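Side-chain contacts in beta-porphyranase B (Bacteroides plebeius, PDB 4AWD), which hydrolyses the sulfated red-seaweed polysaccharide porphyran at linkages between beta-D-galactopyranose and alpha-L-galactopyranose-6-sulfate, releasing mostly a disaccharide: residues A[75-80]-A[107-112]; A[86-91]-A[118-123]; A[141-144]-A[148-151]; A[181-186]-A[290-295]; A[201-206]-A[241-246]. One frame throughout, in Å; residues are numbered along the deposited sequence.

Contact 1. Residues A[75-80]-A[107-112]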
# COMPACT_ATOMS: atom_id res chain seq x y z
N TRP A 75 5.69 -10.29 -3.30
CA TRP A 75 4.46 -11.00 -3.06
C TRP A 75 4.08 -11.63 -4.40
O TRP A 75 3.42 -11.01 -5.24
CB TRP A 75 3.39 -10.02 -2.58
CG TRP A 75 2.17 -10.66 -2.00
CD1 TRP A 75 1.91 -12.00 -1.92
CD2 TRP A 75 1.02 -9.99 -1.47
NE1 TRP A 75 0.68 -12.21 -1.35
CE2 TRP A 75 0.11 -11.00 -1.06
CE3 TRP A 75 0.68 -8.64 -1.28
CZ2 TRP A 75 -1.13 -10.70 -0.49
CZ3 TRP A 75 -0.56 -8.35 -0.71
CH2 TRP A 75 -1.45 -9.38 -0.32
N THR A 76 4.53 -12.86 -4.58
CA THR A 76 4.51 -13.54 -5.87
C THR A 76 3.16 -14.23 -6.14
O THR A 76 2.65 -14.23 -7.27
CB THR A 76 5.66 -14.58 -5.89
OG1 THR A 76 6.89 -13.90 -6.16
CG2 THR A 76 5.45 -15.62 -6.97
N ASN A 77 2.61 -14.81 -5.08
CA ASN A 77 1.31 -15.46 -5.15
C ASN A 77 0.32 -14.77 -4.23
O ASN A 77 0.52 -14.70 -3.02
CB ASN A 77 1.45 -16.95 -4.81
CG ASN A 77 2.38 -17.67 -5.77
OD1 ASN A 77 2.05 -17.88 -6.94
ND2 ASN A 77 3.56 -18.03 -5.28
N GLY A 78 -0.75 -14.23 -4.83
CA GLY A 78 -1.73 -13.44 -4.07
C GLY A 78 -2.49 -14.22 -3.00
O GLY A 78 -2.22 -15.40 -2.77
N ARG A 79 -3.43 -13.55 -2.35
CA ARG A 79 -4.32 -14.18 -1.39
C ARG A 79 -5.43 -14.83 -2.19
O ARG A 79 -6.17 -14.13 -2.88
CB ARG A 79 -4.91 -13.13 -0.42
CG ARG A 79 -5.67 -13.74 0.79
CD ARG A 79 -6.04 -12.71 1.85
NE ARG A 79 -4.87 -12.00 2.38
CZ ARG A 79 -4.55 -10.75 2.06
NH1 ARG A 79 -5.28 -10.04 1.21
NH2 ARG A 79 -3.46 -10.20 2.58
N PRO A 80 -5.56 -16.17 -2.12
CA PRO A 80 -6.60 -16.82 -2.93
C PRO A 80 -7.97 -16.18 -2.65
O PRO A 80 -8.28 -15.86 -1.50
CB PRO A 80 -6.55 -18.28 -2.47
CG PRO A 80 -5.18 -18.46 -1.87
CD PRO A 80 -4.75 -17.13 -1.35
N GLU A 107 -5.49 -21.29 -11.86
CA GLU A 107 -4.08 -21.54 -11.53
C GLU A 107 -3.83 -21.99 -10.08
O GLU A 107 -4.58 -21.66 -9.16
CB GLU A 107 -3.22 -20.30 -11.85
CG GLU A 107 -2.99 -20.00 -13.35
CD GLU A 107 -2.03 -18.81 -13.64
OE1 GLU A 107 -1.40 -18.25 -12.69
OE2 GLU A 107 -1.90 -18.41 -14.82
N GLY A 108 -2.76 -22.77 -9.90
CA GLY A 108 -2.16 -23.03 -8.59
C GLY A 108 -1.09 -21.98 -8.29
O GLY A 108 -1.24 -20.81 -8.67
N LEU A 109 -0.01 -22.38 -7.63
CA LEU A 109 1.10 -21.47 -7.31
C LEU A 109 2.07 -21.27 -8.48
O LEU A 109 2.28 -22.17 -9.28
CB LEU A 109 1.89 -21.97 -6.09
CG LEU A 109 1.19 -22.12 -4.74
CD1 LEU A 109 1.91 -23.14 -3.86
CD2 LEU A 109 1.07 -20.78 -4.04
N ASP A 110 2.64 -20.07 -8.57
CA ASP A 110 3.70 -19.77 -9.54
C ASP A 110 3.36 -20.08 -11.00
O ASP A 110 4.20 -20.63 -11.72
CB ASP A 110 4.99 -20.49 -9.14
CG ASP A 110 5.38 -20.23 -7.70
OD1 ASP A 110 5.24 -19.07 -7.26
OD2 ASP A 110 5.81 -21.17 -7.00
N GLY A 111 2.15 -19.73 -11.43
CA GLY A 111 1.76 -19.88 -12.86
C GLY A 111 1.32 -21.26 -13.32
O GLY A 111 0.88 -21.43 -14.46
N LYS A 112 1.43 -22.25 -12.43
CA LYS A 112 1.03 -23.62 -12.71
C LYS A 112 -0.50 -23.77 -12.76
O LYS A 112 -1.22 -23.01 -12.11
CB LYS A 112 1.58 -24.56 -11.62
CG LYS A 112 3.10 -24.68 -11.54
CD LYS A 112 3.46 -25.72 -10.48
CE LYS A 112 4.97 -25.93 -10.34
NZ LYS A 112 5.55 -25.19 -9.16
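Asn77 grips Asp110 with both ends of its side-chain amide. Asp110 N donates to Asn77 OD1 at 2.8 Å in a nearly straight bond, 170° at the hydrogen. Asn77 ND2 donates to Asp110 OD1, also at 2.8 Å. The carboxylate oxygen lies in the Asn77 amide plane, yet the N-H meets Asp110 OD1 from above the carboxylate plane. The two planes stand 51° apart. Two bonds to one residue fix the rotation of the amide. CG of Asn77 is anti to its carbonyl carbon (chi1 -60°), which sends the amide across to the other loop. The contact ties two loops of the GH16 catalytic domain. One, 75-80, also holds Trp75 and Arg79, which by similarity bind substrate. The other, 107-112, follows strand 95-107, and Lys112 N bonds back to Leu109 O within it. Outside this polar pair the packing is thin. Leu109 CD2 lies 3.8 Å from Asn77 CG, and Thr76 CG2 lies 3.5 Å from Asp110 OD1. Leu109 and Asp110 are on the solvent side. Asn77 is partly exposed and also packs on Tyr117 of strand 117-126.

Contact 2. Residues A[86-91]-A[118-123]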
# COMPACT_ATOMS: atom_id res chain seq x y z
N ALA A 86 1.59 -9.34 -14.42
CA ALA A 86 2.18 -8.18 -15.08
C ALA A 86 1.25 -7.58 -16.13
O ALA A 86 1.17 -6.36 -16.26
CB ALA A 86 3.55 -8.53 -15.69
N GLU A 87 0.55 -8.44 -16.87
CA GLU A 87 -0.36 -8.01 -17.93
C GLU A 87 -1.53 -7.15 -17.44
O GLU A 87 -2.17 -6.48 -18.25
CB GLU A 87 -0.92 -9.22 -18.71
CG GLU A 87 0.12 -10.09 -19.41
CD GLU A 87 0.95 -10.92 -18.42
OE1 GLU A 87 0.44 -11.26 -17.32
OE2 GLU A 87 2.11 -11.23 -18.74
N ASN A 88 -1.79 -7.18 -16.13
CA ASN A 88 -2.87 -6.39 -15.52
C ASN A 88 -2.46 -4.97 -15.14
O ASN A 88 -3.27 -4.18 -14.63
CB ASN A 88 -3.44 -7.09 -14.29
CG ASN A 88 -4.26 -8.31 -14.63
OD1 ASN A 88 -3.79 -9.24 -15.29
ND2 ASN A 88 -5.50 -8.32 -14.17
N VAL A 89 -1.18 -4.66 -15.39
CA VAL A 89 -0.59 -3.37 -15.05
C VAL A 89 -0.25 -2.64 -16.33
O VAL A 89 0.51 -3.14 -17.17
CB VAL A 89 0.68 -3.55 -14.20
CG1 VAL A 89 1.30 -2.20 -13.86
CG2 VAL A 89 0.37 -4.32 -12.93
N SER A 90 -0.84 -1.46 -16.50
CA SER A 90 -0.48 -0.63 -17.63
C SER A 90 -0.39 0.84 -17.21
O SER A 90 -0.72 1.19 -16.07
CB SER A 90 -1.50 -0.82 -18.76
OG SER A 90 -2.77 -0.36 -18.38
N VAL A 91 0.08 1.67 -18.13
CA VAL A 91 0.11 3.11 -17.97
C VAL A 91 -0.54 3.70 -19.22
O VAL A 91 -0.06 3.49 -20.33
CB VAL A 91 1.57 3.65 -17.85
CG1 VAL A 91 1.59 5.18 -17.99
CG2 VAL A 91 2.20 3.22 -16.54
N ARG A 118 -8.45 -17.86 -9.60
CA ARG A 118 -9.32 -17.65 -10.76
C ARG A 118 -9.52 -16.17 -11.03
O ARG A 118 -10.24 -15.80 -11.96
CB ARG A 118 -10.67 -18.36 -10.59
CG ARG A 118 -11.51 -17.80 -9.45
CD ARG A 118 -12.81 -18.53 -9.29
NE ARG A 118 -13.81 -17.71 -8.60
CZ ARG A 118 -14.07 -17.77 -7.29
NH1 ARG A 118 -13.41 -18.61 -6.49
NH2 ARG A 118 -15.00 -16.98 -6.78
N LEU A 119 -8.88 -15.33 -10.23
CA LEU A 119 -8.89 -13.90 -10.44
C LEU A 119 -7.46 -13.39 -10.54
O LEU A 119 -6.55 -13.87 -9.84
CB LEU A 119 -9.64 -13.17 -9.32
CG LEU A 119 -11.18 -13.29 -9.28
CD1 LEU A 119 -11.72 -12.86 -7.91
CD2 LEU A 119 -11.83 -12.47 -10.38
N ALA A 120 -7.25 -12.43 -11.43
CA ALA A 120 -5.95 -11.80 -11.52
C ALA A 120 -6.04 -10.30 -11.21
O ALA A 120 -6.87 -9.58 -11.78
CB ALA A 120 -5.31 -12.06 -12.87
N GLY A 121 -5.20 -9.87 -10.27
CA GLY A 121 -4.99 -8.44 -10.01
C GLY A 121 -3.57 -8.01 -10.36
O GLY A 121 -2.89 -8.66 -11.14
N GLY A 122 -3.14 -6.91 -9.75
CA GLY A 122 -1.80 -6.37 -9.96
C GLY A 122 -1.07 -6.08 -8.66
O GLY A 122 -1.67 -5.68 -7.68
N ALA A 123 0.24 -6.32 -8.67
CA ALA A 123 1.11 -5.94 -7.57
C ALA A 123 2.36 -5.28 -8.13
O ALA A 123 3.24 -5.98 -8.69
CB ALA A 123 1.48 -7.13 -6.73
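Asn88 and Gly122 mark the closest backbone approach, with their CA atoms 5.7 Å apart. The 86-91 segment starts as a short 3-10 turn, closed by Val89 N bonding to Ala86 O at 3.0 Å. It then straightens into the strand that begins at Val89. The 118-123 segment is strand as far as Gly121. No hydrogen bond joins the two segments, so they meet through side chains laid on backbone.

Asn88 carries most of the contact. A chi1 of -72° sets its CG beside the backbone N, and this brings the amide over the peptides of Ala120 and Gly121. Asn88 CB rests 3.6 Å from Gly121 O. Asn88 OD1 and ND2 are both 4.0 Å from Ala120 CB. Asn88 ND2 also comes within 3.0 Å of Ala120 O, but the angle is too poor for a hydrogen bond. The amide nitrogen bonds instead to Ile99 O and Thr101 OG1 of strand 95-107, which pairs with both strands here. Val89 adds an apolar touch, its CG2 meeting the bare CA of Gly122 at 4.2 Å.

This is packing where a turn meets the beta-sandwich of the GH16 fold. Gly121 lies about 7 Å from the side chain of Glu287, a substrate-binding residue by similarity. Asn88 is buried, and the two bonds to strand 95-107 satisfy its amide nitrogen. The polar group is therefore held from the third strand, and its contact with 118-123 is mainly packing, without a hydrogen bond.

Contact 3. Residues A[141-144]-A[148-151]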
# COMPACT_ATOMS: atom_id res chain seq x y z
N LYS A 141 -8.06 6.48 -7.67
CA LYS A 141 -9.49 6.22 -7.72
C LYS A 141 -9.64 4.71 -7.64
O LYS A 141 -8.99 4.00 -8.41
CB LYS A 141 -10.12 6.80 -9.00
CG LYS A 141 -11.63 6.50 -9.13
CD LYS A 141 -12.37 7.41 -10.12
CE LYS A 141 -12.22 6.94 -11.56
NZ LYS A 141 -13.50 7.15 -12.30
N ALA A 142 -10.45 4.23 -6.70
CA ALA A 142 -10.61 2.77 -6.51
C ALA A 142 -11.43 2.14 -7.62
O ALA A 142 -12.28 2.80 -8.20
CB ALA A 142 -11.24 2.44 -5.14
N SER A 143 -11.16 0.87 -7.90
CA SER A 143 -12.01 0.09 -8.81
C SER A 143 -13.37 -0.08 -8.17
O SER A 143 -13.46 -0.17 -6.93
CB SER A 143 -11.38 -1.28 -9.08
OG SER A 143 -11.30 -2.03 -7.88
N LEU A 144 -14.44 -0.09 -8.98
CA LEU A 144 -15.80 -0.37 -8.51
C LEU A 144 -15.97 -1.89 -8.44
O LEU A 144 -16.61 -2.53 -9.28
CB LEU A 144 -16.86 0.28 -9.41
CG LEU A 144 -18.26 0.48 -8.78
CD1 LEU A 144 -18.23 1.46 -7.63
CD2 LEU A 144 -19.30 0.94 -9.80
N SER A 148 -9.28 -4.92 -3.47
CA SER A 148 -8.69 -3.75 -2.81
C SER A 148 -8.06 -2.80 -3.82
O SER A 148 -7.64 -3.22 -4.90
CB SER A 148 -7.61 -4.19 -1.83
OG SER A 148 -6.54 -4.82 -2.53
N SER A 149 -8.02 -1.52 -3.46
CA SER A 149 -7.16 -0.53 -4.10
C SER A 149 -6.25 -0.06 -2.98
O SER A 149 -6.75 0.43 -1.98
CB SER A 149 -7.97 0.65 -4.64
OG SER A 149 -8.93 0.23 -5.60
N THR A 150 -4.94 -0.22 -3.14
CA THR A 150 -4.03 0.09 -2.04
C THR A 150 -2.78 0.85 -2.48
O THR A 150 -2.41 0.82 -3.65
CB THR A 150 -3.58 -1.17 -1.29
OG1 THR A 150 -2.88 -2.03 -2.18
CG2 THR A 150 -4.76 -1.93 -0.69
N PHE A 151 -2.16 1.52 -1.51
CA PHE A 151 -0.89 2.22 -1.68
C PHE A 151 -0.18 2.07 -0.34
O PHE A 151 -0.70 2.53 0.69
CB PHE A 151 -1.13 3.71 -1.98
CG PHE A 151 0.13 4.53 -2.08
CD1 PHE A 151 1.13 4.21 -2.99
CD2 PHE A 151 0.32 5.64 -1.28
CE1 PHE A 151 2.30 4.97 -3.09
CE2 PHE A 151 1.46 6.43 -1.38
CZ PHE A 151 2.47 6.08 -2.27
O HOH W 1 -11.24 -1.19 -5.17
O HOH W 2 -8.92 -3.06 -7.40
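Ser148 meets the 141-144 segment through a water. Its carbonyl oxygen accepts a bond of 2.8 Å from water 2, which also donates to Ser143 OG. Its own hydroxyl turns elsewhere, to Glu287 N.

Ser149 comes next and makes the direct contact. Its OG points back over its own backbone N (chi1 -60°), which brings the hydroxyl to the 141-144 segment. Ser149 OG lies 3.2 Å from both CA and CB of Ala142, so the hydroxyl sits against the alanine at close range. The two serine hydroxyls, Ser143 OG and Ser149 OG, are 4.0 Å apart and are joined by water 1 instead. That water accepts from Ser143 OG at 2.8 Å and from Ser149 OG at 2.7 Å. Ser143 OG is thus held by two waters: it donates to water 1 and receives from water 2. Ser149 OG has a further hydrogen bond, to Thr309 OG1. These buried hydroxyls are satisfied by a small network of waters and side chains.

Thr150 and Phe151 carry the strand on, away from 141-144. Thr150 OG1 bonds to Val285 O, and Thr150 packs on Glu181, the proton donor by similarity.

The contact closes the short connection from strand 134-141 to strand 149-163 in the GH16 beta-sandwich. Strand 149-163 runs antiparallel to both 168-182 and 281-285, and strand 308-321 supplies Thr309 from beside strand 134-141.

Contact 4. Residues A[181-186]-A[290-295]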
# COMPACT_ATOMS: atom_id res chain seq x y z
N GLU A 181 -5.93 1.50 2.31
CA GLU A 181 -6.66 0.35 1.80
C GLU A 181 -8.12 0.76 1.65
O GLU A 181 -8.67 1.36 2.56
CB GLU A 181 -6.59 -0.83 2.78
CG GLU A 181 -5.20 -1.36 3.09
CD GLU A 181 -5.23 -2.49 4.10
OE1 GLU A 181 -5.68 -3.60 3.73
OE2 GLU A 181 -4.83 -2.28 5.26
N THR A 182 -8.73 0.49 0.50
CA THR A 182 -10.20 0.55 0.35
C THR A 182 -10.60 -0.51 -0.66
O THR A 182 -9.73 -1.15 -1.27
CB THR A 182 -10.70 1.84 -0.27
OG1 THR A 182 -9.69 2.36 -1.13
CG2 THR A 182 -11.08 2.84 0.77
N MET A 183 -11.91 -0.68 -0.84
CA MET A 183 -12.45 -1.32 -2.03
C MET A 183 -13.67 -0.51 -2.44
O MET A 183 -14.26 0.16 -1.60
CB MET A 183 -12.80 -2.80 -1.79
CG MET A 183 -13.86 -3.06 -0.75
SD MET A 183 -14.25 -4.82 -0.56
CE MET A 183 -12.73 -5.47 0.17
N GLY A 184 -14.05 -0.56 -3.71
CA GLY A 184 -15.11 0.29 -4.19
C GLY A 184 -16.51 -0.14 -3.81
O GLY A 184 -17.40 0.71 -3.64
N ILE A 185 -16.72 -1.45 -3.71
CA ILE A 185 -18.03 -2.02 -3.34
C ILE A 185 -17.92 -2.83 -2.05
O ILE A 185 -16.97 -3.59 -1.86
CB ILE A 185 -18.59 -2.96 -4.44
CG1 ILE A 185 -18.76 -2.23 -5.78
CG2 ILE A 185 -19.91 -3.61 -3.96
CD1 ILE A 185 -19.03 -3.17 -7.00
N ILE A 186 -18.91 -2.66 -1.18
CA ILE A 186 -18.99 -3.39 0.08
C ILE A 186 -20.15 -4.40 0.03
O ILE A 186 -21.30 -4.00 -0.18
CB ILE A 186 -19.20 -2.41 1.26
CG1 ILE A 186 -18.07 -1.37 1.35
CG2 ILE A 186 -19.33 -3.18 2.57
CD1 ILE A 186 -16.64 -1.94 1.51
N ASP A 290 -10.02 -12.20 2.76
CA ASP A 290 -10.80 -13.33 3.28
C ASP A 290 -12.10 -12.88 3.94
O ASP A 290 -13.06 -13.66 4.04
CB ASP A 290 -9.99 -14.15 4.30
CG ASP A 290 -8.78 -14.80 3.68
OD1 ASP A 290 -8.71 -14.89 2.43
OD2 ASP A 290 -7.88 -15.23 4.47
N TRP A 291 -12.13 -11.63 4.39
CA TRP A 291 -13.32 -11.10 5.06
C TRP A 291 -14.32 -10.51 4.08
O TRP A 291 -15.38 -10.03 4.48
CB TRP A 291 -12.95 -10.11 6.15
CG TRP A 291 -11.96 -9.06 5.74
CD1 TRP A 291 -10.62 -9.07 5.98
CD2 TRP A 291 -12.23 -7.83 5.04
NE1 TRP A 291 -10.04 -7.92 5.48
CE2 TRP A 291 -11.00 -7.15 4.90
CE3 TRP A 291 -13.40 -7.23 4.54
CZ2 TRP A 291 -10.90 -5.89 4.26
CZ3 TRP A 291 -13.30 -6.00 3.89
CH2 TRP A 291 -12.06 -5.34 3.76
N GLU A 292 -14.00 -10.58 2.79
CA GLU A 292 -14.95 -10.20 1.73
C GLU A 292 -14.97 -11.30 0.67
O GLU A 292 -14.35 -11.18 -0.38
CB GLU A 292 -14.60 -8.83 1.12
CG GLU A 292 -15.54 -8.32 0.02
CD GLU A 292 -17.03 -8.39 0.37
OE1 GLU A 292 -17.64 -9.45 0.11
OE2 GLU A 292 -17.61 -7.38 0.86
N LYS A 293 -15.70 -12.36 0.98
CA LYS A 293 -15.73 -13.54 0.13
C LYS A 293 -16.60 -13.39 -1.12
O LYS A 293 -16.63 -14.28 -1.95
CB LYS A 293 -16.13 -14.78 0.93
N GLN A 294 -17.31 -12.27 -1.26
CA GLN A 294 -18.01 -12.00 -2.52
C GLN A 294 -17.09 -11.28 -3.50
O GLN A 294 -17.28 -10.10 -3.84
CB GLN A 294 -19.33 -11.25 -2.31
CG GLN A 294 -20.28 -12.01 -1.40
CD GLN A 294 -21.61 -11.34 -1.23
OE1 GLN A 294 -22.21 -10.86 -2.21
NE2 GLN A 294 -22.12 -11.30 0.01
N VAL A 295 -16.06 -12.02 -3.91
CA VAL A 295 -15.04 -11.57 -4.83
C VAL A 295 -15.68 -11.35 -6.20
O VAL A 295 -16.76 -11.89 -6.46
CB VAL A 295 -13.87 -12.58 -4.93
CG1 VAL A 295 -13.20 -12.74 -3.57
CG2 VAL A 295 -14.37 -13.94 -5.45
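The backbones stay well apart, Ile186 and Glu292 being closest at 8.1 Å between CA atoms, so side chains bridge the gap from both loops. Met183 does most of this. Its chi1 of 62° places CG between the backbone N and the carbonyl carbon, and a bend at chi3 turns the methyl to Trp291. Met183 CE lies 3.7 Å from Trp291 CH2, approaching the six-membered ring obliquely. Met183 SD rests 3.8 Å from Glu292 CG, along the aliphatic part of the glutamate. Trp291 is further held by a stack on Tyr289 and by edge-to-face contacts with Trp195 and Trp199. Glu292 bends at chi2 to bring its carboxylate to the backbone just after Ile186. Its OE2 accepts from Arg187 N and Ser188 N. Its OE1 takes Gln294 N at 3.2 Å through the lone pair facing away from OE2. The 181-186 segment starts with Glu181, by similarity the proton donor of this GH16 enzyme, and Tyr289 OH bonds to Glu181 OE1. The contact thus joins the end of strand 168-182 to the loop after strand 281-285. The carboxylate takes N-H groups from both loops, so it links them, and these bonds would probably satisfy its buried charge.

Contact 5. Residues A[201-206]-A[241-246]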
# COMPACT_ATOMS: atom_id res chain seq x y z
N MET A 201 -15.39 4.46 2.60
CA MET A 201 -15.49 5.88 2.99
C MET A 201 -14.70 6.21 4.26
O MET A 201 -15.05 7.14 4.99
CB MET A 201 -16.95 6.31 3.22
CG MET A 201 -17.80 6.22 1.98
SD MET A 201 -19.52 6.68 2.25
CE MET A 201 -20.26 5.45 1.19
N GLN A 202 -13.64 5.45 4.52
CA GLN A 202 -12.86 5.66 5.72
C GLN A 202 -11.38 5.66 5.35
O GLN A 202 -10.97 4.94 4.44
CB GLN A 202 -13.17 4.61 6.82
CG GLN A 202 -14.67 4.47 7.26
CD GLN A 202 -15.21 5.65 8.11
OE1 GLN A 202 -14.43 6.49 8.56
NE2 GLN A 202 -16.54 5.70 8.34
N MET A 203 -10.59 6.48 6.04
CA MET A 203 -9.14 6.53 5.84
C MET A 203 -8.56 5.34 6.58
O MET A 203 -8.12 5.46 7.73
CB MET A 203 -8.58 7.85 6.38
CG MET A 203 -7.10 8.14 6.08
SD MET A 203 -6.79 8.41 4.32
CE MET A 203 -5.00 8.48 4.30
N ASN A 204 -8.62 4.18 5.94
CA ASN A 204 -8.01 2.97 6.49
C ASN A 204 -6.50 2.94 6.25
O ASN A 204 -6.03 2.57 5.18
CB ASN A 204 -8.68 1.72 5.91
CG ASN A 204 -10.17 1.86 5.83
OD1 ASN A 204 -10.86 1.97 6.85
ND2 ASN A 204 -10.69 1.85 4.60
N SER A 205 -5.74 3.36 7.25
CA SER A 205 -4.28 3.35 7.18
C SER A 205 -3.86 2.45 8.31
O SER A 205 -4.71 2.08 9.13
CB SER A 205 -3.72 4.75 7.40
OG SER A 205 -4.25 5.63 6.43
N ASN A 206 -2.59 2.07 8.35
CA ASN A 206 -2.15 1.14 9.37
C ASN A 206 -0.64 0.97 9.41
O ASN A 206 0.06 1.35 8.46
CB ASN A 206 -2.82 -0.22 9.12
CG ASN A 206 -3.18 -0.96 10.40
OD1 ASN A 206 -2.77 -0.58 11.50
ND2 ASN A 206 -3.93 -2.05 10.25
N HIS A 241 -8.75 10.75 -5.14
CA HIS A 241 -8.43 11.44 -3.91
C HIS A 241 -6.97 11.21 -3.58
O HIS A 241 -6.32 10.31 -4.11
CB HIS A 241 -9.33 10.98 -2.75
CG HIS A 241 -10.78 11.32 -2.95
ND1 HIS A 241 -11.30 12.56 -2.67
CD2 HIS A 241 -11.82 10.56 -3.39
CE1 HIS A 241 -12.60 12.56 -2.94
NE2 HIS A 241 -12.93 11.36 -3.38
N THR A 242 -6.50 12.01 -2.66
CA THR A 242 -5.11 12.04 -2.30
C THR A 242 -4.96 11.28 -0.97
O THR A 242 -5.70 11.52 -0.02
CB THR A 242 -4.68 13.55 -2.27
OG1 THR A 242 -4.06 13.88 -3.53
CG2 THR A 242 -3.76 13.88 -1.17
N TYR A 243 -4.04 10.32 -0.94
CA TYR A 243 -3.78 9.52 0.27
C TYR A 243 -2.29 9.55 0.56
O TYR A 243 -1.47 9.05 -0.21
CB TYR A 243 -4.27 8.08 0.10
CG TYR A 243 -5.73 7.95 -0.26
CD1 TYR A 243 -6.71 7.91 0.72
CD2 TYR A 243 -6.13 7.86 -1.60
CE1 TYR A 243 -8.05 7.78 0.41
CE2 TYR A 243 -7.48 7.75 -1.95
CZ TYR A 243 -8.44 7.71 -0.93
OH TYR A 243 -9.77 7.60 -1.24
N GLY A 244 -1.94 10.14 1.70
CA GLY A 244 -0.56 10.46 1.97
C GLY A 244 -0.10 10.18 3.38
O GLY A 244 -0.88 10.18 4.35
N CYS A 245 1.18 9.93 3.49
CA CYS A 245 1.79 9.67 4.75
C CYS A 245 3.01 10.57 4.91
O CYS A 245 3.83 10.68 3.99
CB CYS A 245 2.26 8.23 4.80
SG CYS A 245 2.99 7.87 6.34
N TRP A 246 3.13 11.19 6.08
CA TRP A 246 4.40 11.76 6.50
C TRP A 246 5.04 10.77 7.47
O TRP A 246 4.65 10.68 8.63
CB TRP A 246 4.22 13.12 7.18
CG TRP A 246 5.53 13.78 7.56
CD1 TRP A 246 6.78 13.22 7.51
CD2 TRP A 246 5.71 15.11 8.06
NE1 TRP A 246 7.73 14.13 7.94
CE2 TRP A 246 7.09 15.29 8.29
CE3 TRP A 246 4.83 16.17 8.33
CZ2 TRP A 246 7.62 16.50 8.78
CZ3 TRP A 246 5.35 17.36 8.82
CH2 TRP A 246 6.74 17.52 9.04
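Met203 and Tyr243 form a Met-aromatic contact. Met203 SD lies 5.0 Å from the centroid of the Tyr243 ring, 86° off the ring normal. The sulfur is therefore at the ring edge and in its plane. The nearest ring atom is Tyr243 CD1, 3.6 Å from Met203 SD. The two side chains lie alongside each other, running opposite ways. Met203 starts with CG anti to the backbone N (chi1 -172°) and then bends at chi2, which carries the sulfur down to the ring.

Apolar packing extends this. Met203 CE is 4.0 Å from Tyr243 CD1 and 4.3 Å from Gly244 N. The methyl thus reaches past the ring to the backbone, at a residue with no side chain of its own. All three residues are buried.

In the GH16 beta-sandwich the contact lies between strand 241-249 and the chain leading into strand 204-213. Their CA atoms come no closer than 8.3 Å, between Met203 and Tyr243. The Tyr243 ring also meets the ring of Tyr257 and packs on Ile180 and Met140. Its side chain is about 9 Å from that of Glu181.

Hydrogen bonds run to other strands and loops, and none crosses between the two segments. Met203 is the centre of an inverse gamma turn, closed by a weak bond of 2.9 Å from Asn204 N to Gln202 O. Met203 O accepts from Tyr263 OH. Asn204 ND2 bonds to the carbonyl oxygens of Glu181 and Trp199.

From the N terminus, contacts 1 and 2 come first and cross: segment 86-91 lies between the two halves of contact 1, and 118-123 follows both. Contact 1 joins the loop before strand 82-84 to the loop after strand 95-107; contact 2 joins the turn before strand 89-92 to strand 117-126. Contact 3 closes a connection between strands 134-141 and 149-163. Contact 4 closes a loop of over a hundred residues, and contact 5 falls within it. Strand neighbours join these three: Ser149 N meets Thr182 O, and Glu181 O meets Asn204 ND2. The 290-295 loop reaches back, Asp290 against Arg79 and Val295 against Leu119. Contact 5 lies across the chain's centre from contacts 1 and 2.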